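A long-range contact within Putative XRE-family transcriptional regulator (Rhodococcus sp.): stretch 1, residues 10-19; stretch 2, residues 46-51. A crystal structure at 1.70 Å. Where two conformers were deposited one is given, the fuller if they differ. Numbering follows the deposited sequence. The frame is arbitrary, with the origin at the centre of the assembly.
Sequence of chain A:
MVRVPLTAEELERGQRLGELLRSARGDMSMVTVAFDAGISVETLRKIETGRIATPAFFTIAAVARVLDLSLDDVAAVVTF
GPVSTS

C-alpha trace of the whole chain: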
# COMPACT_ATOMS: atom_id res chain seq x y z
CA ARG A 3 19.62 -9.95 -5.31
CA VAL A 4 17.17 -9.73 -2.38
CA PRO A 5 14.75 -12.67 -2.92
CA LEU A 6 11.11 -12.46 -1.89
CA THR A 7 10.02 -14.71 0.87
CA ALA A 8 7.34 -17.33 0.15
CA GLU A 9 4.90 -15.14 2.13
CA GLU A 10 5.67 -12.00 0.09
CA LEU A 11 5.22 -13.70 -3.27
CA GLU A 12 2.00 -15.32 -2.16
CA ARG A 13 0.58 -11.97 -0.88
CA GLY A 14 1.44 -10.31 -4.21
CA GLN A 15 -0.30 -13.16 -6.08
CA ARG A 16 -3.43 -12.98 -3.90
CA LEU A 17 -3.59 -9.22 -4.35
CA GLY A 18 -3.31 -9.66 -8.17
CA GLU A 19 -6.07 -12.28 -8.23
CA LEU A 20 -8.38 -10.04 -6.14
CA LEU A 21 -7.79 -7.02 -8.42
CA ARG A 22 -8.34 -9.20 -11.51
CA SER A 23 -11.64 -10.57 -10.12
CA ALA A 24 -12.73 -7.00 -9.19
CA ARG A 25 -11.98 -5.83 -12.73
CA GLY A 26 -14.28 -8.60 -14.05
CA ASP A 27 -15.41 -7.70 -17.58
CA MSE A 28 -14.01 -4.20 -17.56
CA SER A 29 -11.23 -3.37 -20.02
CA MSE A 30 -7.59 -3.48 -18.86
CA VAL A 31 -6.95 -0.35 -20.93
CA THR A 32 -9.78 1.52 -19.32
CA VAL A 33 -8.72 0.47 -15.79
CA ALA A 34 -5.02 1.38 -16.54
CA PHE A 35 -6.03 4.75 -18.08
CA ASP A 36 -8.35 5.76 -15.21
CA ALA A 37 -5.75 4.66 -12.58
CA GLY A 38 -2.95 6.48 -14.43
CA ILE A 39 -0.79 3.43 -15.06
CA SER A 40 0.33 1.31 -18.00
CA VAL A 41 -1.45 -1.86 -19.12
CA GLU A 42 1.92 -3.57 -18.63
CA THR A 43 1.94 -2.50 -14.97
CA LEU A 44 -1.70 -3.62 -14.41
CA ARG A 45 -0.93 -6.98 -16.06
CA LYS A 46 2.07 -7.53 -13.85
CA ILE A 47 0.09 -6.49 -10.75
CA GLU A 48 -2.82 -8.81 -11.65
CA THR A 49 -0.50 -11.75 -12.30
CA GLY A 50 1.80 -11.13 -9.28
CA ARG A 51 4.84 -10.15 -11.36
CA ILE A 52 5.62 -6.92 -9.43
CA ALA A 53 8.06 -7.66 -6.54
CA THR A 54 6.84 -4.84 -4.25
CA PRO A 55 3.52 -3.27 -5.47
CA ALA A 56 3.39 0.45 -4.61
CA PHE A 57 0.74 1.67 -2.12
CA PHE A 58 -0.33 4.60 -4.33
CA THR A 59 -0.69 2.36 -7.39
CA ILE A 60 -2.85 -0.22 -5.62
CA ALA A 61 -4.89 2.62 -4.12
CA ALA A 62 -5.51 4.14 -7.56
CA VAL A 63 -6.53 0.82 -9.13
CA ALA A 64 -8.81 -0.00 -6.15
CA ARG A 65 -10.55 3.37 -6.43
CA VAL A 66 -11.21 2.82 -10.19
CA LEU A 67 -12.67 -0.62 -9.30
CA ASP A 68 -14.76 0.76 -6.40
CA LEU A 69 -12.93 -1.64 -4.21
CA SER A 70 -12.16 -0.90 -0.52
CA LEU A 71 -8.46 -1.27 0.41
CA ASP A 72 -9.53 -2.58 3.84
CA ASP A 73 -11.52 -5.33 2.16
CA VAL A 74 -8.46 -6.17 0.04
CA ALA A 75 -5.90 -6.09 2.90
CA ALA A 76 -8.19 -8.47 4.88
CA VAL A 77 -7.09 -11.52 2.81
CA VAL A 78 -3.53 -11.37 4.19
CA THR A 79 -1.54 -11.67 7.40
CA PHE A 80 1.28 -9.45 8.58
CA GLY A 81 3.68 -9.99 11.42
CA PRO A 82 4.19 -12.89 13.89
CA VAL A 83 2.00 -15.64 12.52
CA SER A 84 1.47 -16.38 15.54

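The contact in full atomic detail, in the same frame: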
# COMPACT_ATOMS: atom_id res chain seq x y z
N GLU A 10 5.76 -13.17 0.95
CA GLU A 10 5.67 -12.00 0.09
C GLU A 10 5.13 -12.29 -1.32
O GLU A 10 4.27 -11.60 -1.85
CB GLU A 10 7.00 -11.29 -0.00
CG GLU A 10 7.36 -10.61 1.34
CD GLU A 10 8.81 -10.30 1.48
OE1 GLU A 10 9.62 -10.83 0.70
OE2 GLU A 10 9.15 -9.51 2.40
N LEU A 11 5.68 -13.34 -1.93
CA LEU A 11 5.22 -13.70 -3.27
C LEU A 11 3.76 -14.07 -3.25
O LEU A 11 2.95 -13.63 -4.11
CB LEU A 11 6.09 -14.85 -3.78
CG LEU A 11 5.64 -15.49 -5.11
CD1 LEU A 11 5.60 -14.39 -6.18
CD2 LEU A 11 6.50 -16.69 -5.52
N GLU A 12 3.39 -14.88 -2.25
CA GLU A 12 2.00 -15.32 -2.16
C GLU A 12 1.05 -14.12 -1.92
O GLU A 12 -0.02 -14.08 -2.53
CB GLU A 12 1.86 -16.37 -1.06
CG GLU A 12 0.54 -17.09 -1.09
CD GLU A 12 0.48 -18.19 -0.04
OE1 GLU A 12 0.99 -18.01 1.10
OE2 GLU A 12 -0.05 -19.26 -0.37
N ARG A 13 1.43 -13.17 -1.06
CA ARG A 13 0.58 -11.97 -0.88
C ARG A 13 0.38 -11.17 -2.16
O ARG A 13 -0.72 -10.68 -2.46
CB ARG A 13 1.21 -11.01 0.14
CG ARG A 13 1.22 -11.50 1.54
CD ARG A 13 1.54 -10.29 2.44
NE ARG A 13 1.84 -10.73 3.79
CZ ARG A 13 3.06 -10.86 4.28
NH1 ARG A 13 4.13 -10.55 3.55
NH2 ARG A 13 3.22 -11.30 5.51
N GLY A 14 1.47 -11.01 -2.91
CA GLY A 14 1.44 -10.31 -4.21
C GLY A 14 0.48 -11.02 -5.14
O GLY A 14 -0.32 -10.41 -5.84
N GLN A 15 0.60 -12.35 -5.21
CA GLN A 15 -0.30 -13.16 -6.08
C GLN A 15 -1.76 -13.05 -5.66
O GLN A 15 -2.63 -12.86 -6.51
CB GLN A 15 0.18 -14.61 -6.05
CG GLN A 15 1.47 -14.63 -6.91
CD GLN A 15 2.21 -15.95 -6.84
OE1 GLN A 15 1.94 -16.79 -5.93
NE2 GLN A 15 3.14 -16.17 -7.80
N ARG A 16 -2.04 -13.17 -4.36
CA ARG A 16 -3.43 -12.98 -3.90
C ARG A 16 -4.00 -11.62 -4.26
O ARG A 16 -5.14 -11.50 -4.66
CB ARG A 16 -3.48 -13.10 -2.35
CG ARG A 16 -3.18 -14.47 -1.91
CD ARG A 16 -3.41 -14.42 -0.43
NE ARG A 16 -2.67 -15.42 0.23
CZ ARG A 16 -2.44 -15.40 1.54
NH1 ARG A 16 -2.90 -14.38 2.29
NH2 ARG A 16 -1.76 -16.38 2.07
N LEU A 17 -3.18 -10.59 -4.06
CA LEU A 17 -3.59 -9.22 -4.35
C LEU A 17 -3.96 -9.13 -5.82
O LEU A 17 -5.00 -8.58 -6.18
CB LEU A 17 -2.46 -8.24 -3.98
CG LEU A 17 -2.74 -6.79 -4.38
CD1 LEU A 17 -3.98 -6.16 -3.65
CD2 LEU A 17 -1.47 -5.99 -4.12
N GLY A 18 -3.10 -9.69 -6.69
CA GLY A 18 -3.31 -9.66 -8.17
C GLY A 18 -4.61 -10.35 -8.54
O GLY A 18 -5.44 -9.81 -9.28
N GLU A 19 -4.84 -11.53 -7.96
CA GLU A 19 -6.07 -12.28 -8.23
C GLU A 19 -7.30 -11.50 -7.80
O GLU A 19 -8.30 -11.48 -8.54
CB GLU A 19 -6.06 -13.63 -7.50
CG GLU A 19 -7.29 -14.51 -7.91
CD GLU A 19 -7.53 -15.75 -7.05
OE1 GLU A 19 -6.63 -16.14 -6.27
OE2 GLU A 19 -8.64 -16.36 -7.16
N LYS A 46 1.13 -7.00 -14.80
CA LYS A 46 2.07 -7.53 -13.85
C LYS A 46 1.47 -7.53 -12.47
O LYS A 46 1.66 -8.49 -11.72
CB LYS A 46 3.33 -6.67 -13.88
CG LYS A 46 4.17 -7.00 -15.13
CD LYS A 46 5.40 -6.05 -15.17
CE LYS A 46 6.21 -6.37 -16.44
NZ LYS A 46 7.20 -5.32 -16.79
N ILE A 47 0.74 -6.47 -12.11
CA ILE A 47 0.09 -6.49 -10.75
C ILE A 47 -0.91 -7.68 -10.67
O ILE A 47 -0.91 -8.45 -9.72
CB ILE A 47 -0.62 -5.16 -10.43
CG1 ILE A 47 0.46 -4.08 -10.16
CG2 ILE A 47 -1.57 -5.37 -9.22
CD1 ILE A 47 -0.17 -2.68 -10.34
N GLU A 48 -1.75 -7.82 -11.69
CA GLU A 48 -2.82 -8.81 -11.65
C GLU A 48 -2.28 -10.25 -11.59
O GLU A 48 -2.96 -11.18 -11.09
CB GLU A 48 -3.72 -8.65 -12.89
CG GLU A 48 -4.64 -7.49 -12.76
CD GLU A 48 -5.68 -7.42 -13.89
OE1 GLU A 48 -5.55 -8.14 -14.89
OE2 GLU A 48 -6.61 -6.62 -13.73
N THR A 49 -1.09 -10.43 -12.17
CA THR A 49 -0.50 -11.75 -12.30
C THR A 49 0.64 -11.99 -11.31
O THR A 49 1.35 -13.03 -11.41
CB THR A 49 -0.01 -12.01 -13.74
OG1 THR A 49 0.99 -11.01 -14.07
CG2 THR A 49 -1.18 -11.94 -14.72
N GLY A 50 0.82 -11.06 -10.38
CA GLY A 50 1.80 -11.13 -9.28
C GLY A 50 3.26 -11.05 -9.70
O GLY A 50 4.14 -11.64 -9.04
N ARG A 51 3.51 -10.29 -10.77
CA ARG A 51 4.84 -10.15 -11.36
C ARG A 51 5.57 -8.89 -10.87
O ARG A 51 6.72 -8.61 -11.27
CB ARG A 51 4.80 -10.19 -12.90
CG ARG A 51 4.38 -11.53 -13.51
CD ARG A 51 4.43 -11.52 -15.03
NE ARG A 51 3.44 -10.71 -15.75
CZ ARG A 51 3.71 -10.03 -16.87
NH1 ARG A 51 4.95 -10.03 -17.38
NH2 ARG A 51 2.79 -9.33 -17.50
O HOH W 1 3.72 -11.15 -6.31
O HOH W 2 0.24 -7.95 -7.19
O HOH W 3 -1.73 -12.92 -9.26
O HOH W 4 2.87 -14.77 -10.48

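Where two segments of backbone must come closer than side chains would normally permit, glycine is the usual solution, and the contact between residues 10-19 and 46-51 of this regulator is a compact example. The first stretch is helical throughout; the second is the last turn of another helix and the loop that leaves it. Gly 18 and Gly 50 cover the most surface, and the two CA-CA approaches that define the register each involve one of them: 3.6 Å from Gly 18 CA to Glu 48 CA, and 4.3 Å from Gln 15 CA to Gly 50 CA.

Gly 18 sits in the helix with its bare CA against the carbonyl end of the other helix. Its CA lies 3.1 Å from Ile 47 O, and its carbonyl carbon lies 3.1 Å from Glu 48 O. A CB here would point toward the second stretch and would fall 2.4 Å from Ile 47 O and 2.5 Å from Glu 48 O, so the backbones can approach this closely only because the side chain is absent.

Gly 50 plays the complementary part on the other side of the contact. With phi/psi of 69/32 it occupies a region that itself favours glycine, and a CB would point toward the helix, 2.7 Å from Gln 15 CG. As it stands, Gly 50 CA rests 4.2 Å from Gln 15 CG and 4.1 Å from Gly 14 O. Leu 11, whose CA-to-CB bond points sideways, still brings its CD1 to 4.2 Å from Gly 50 O. The turn is held internally by Gly 50 N donating to Ile 47 O (3.2 Å) and Arg 51 N donating to Lys 46 O (2.8 Å).

Ile 47 and Glu 48 contribute mainly through their backbone: the end of the Ile 47 side chain leads away, and the Glu 48 carboxylate is hydrogen-bonded elsewhere in the structure.

No direct hydrogen bond joins the stretches. Several of the polar atoms at the contact are carbonyl oxygens, such as Gly 18 O and Glu 48 O, 3.4 Å apart and both acceptors, and Glu 19 N is already donated to Gln 15 O in its own helix. Water supplies the missing protons. Water 2 donates to Gly 14 O (2.9 Å) and Ile 47 O (2.8 Å), while water 3 donates to Gln 15 O (2.9 Å) and Glu 48 O (2.8 Å). Water 4 extends the pattern to a side chain, accepting from Gln 15 NE2 (3.0 Å) and donating to Thr 49 O (2.5 Å). The contact thus combines close packing at two glycines with water bridges between backbone carbonyls.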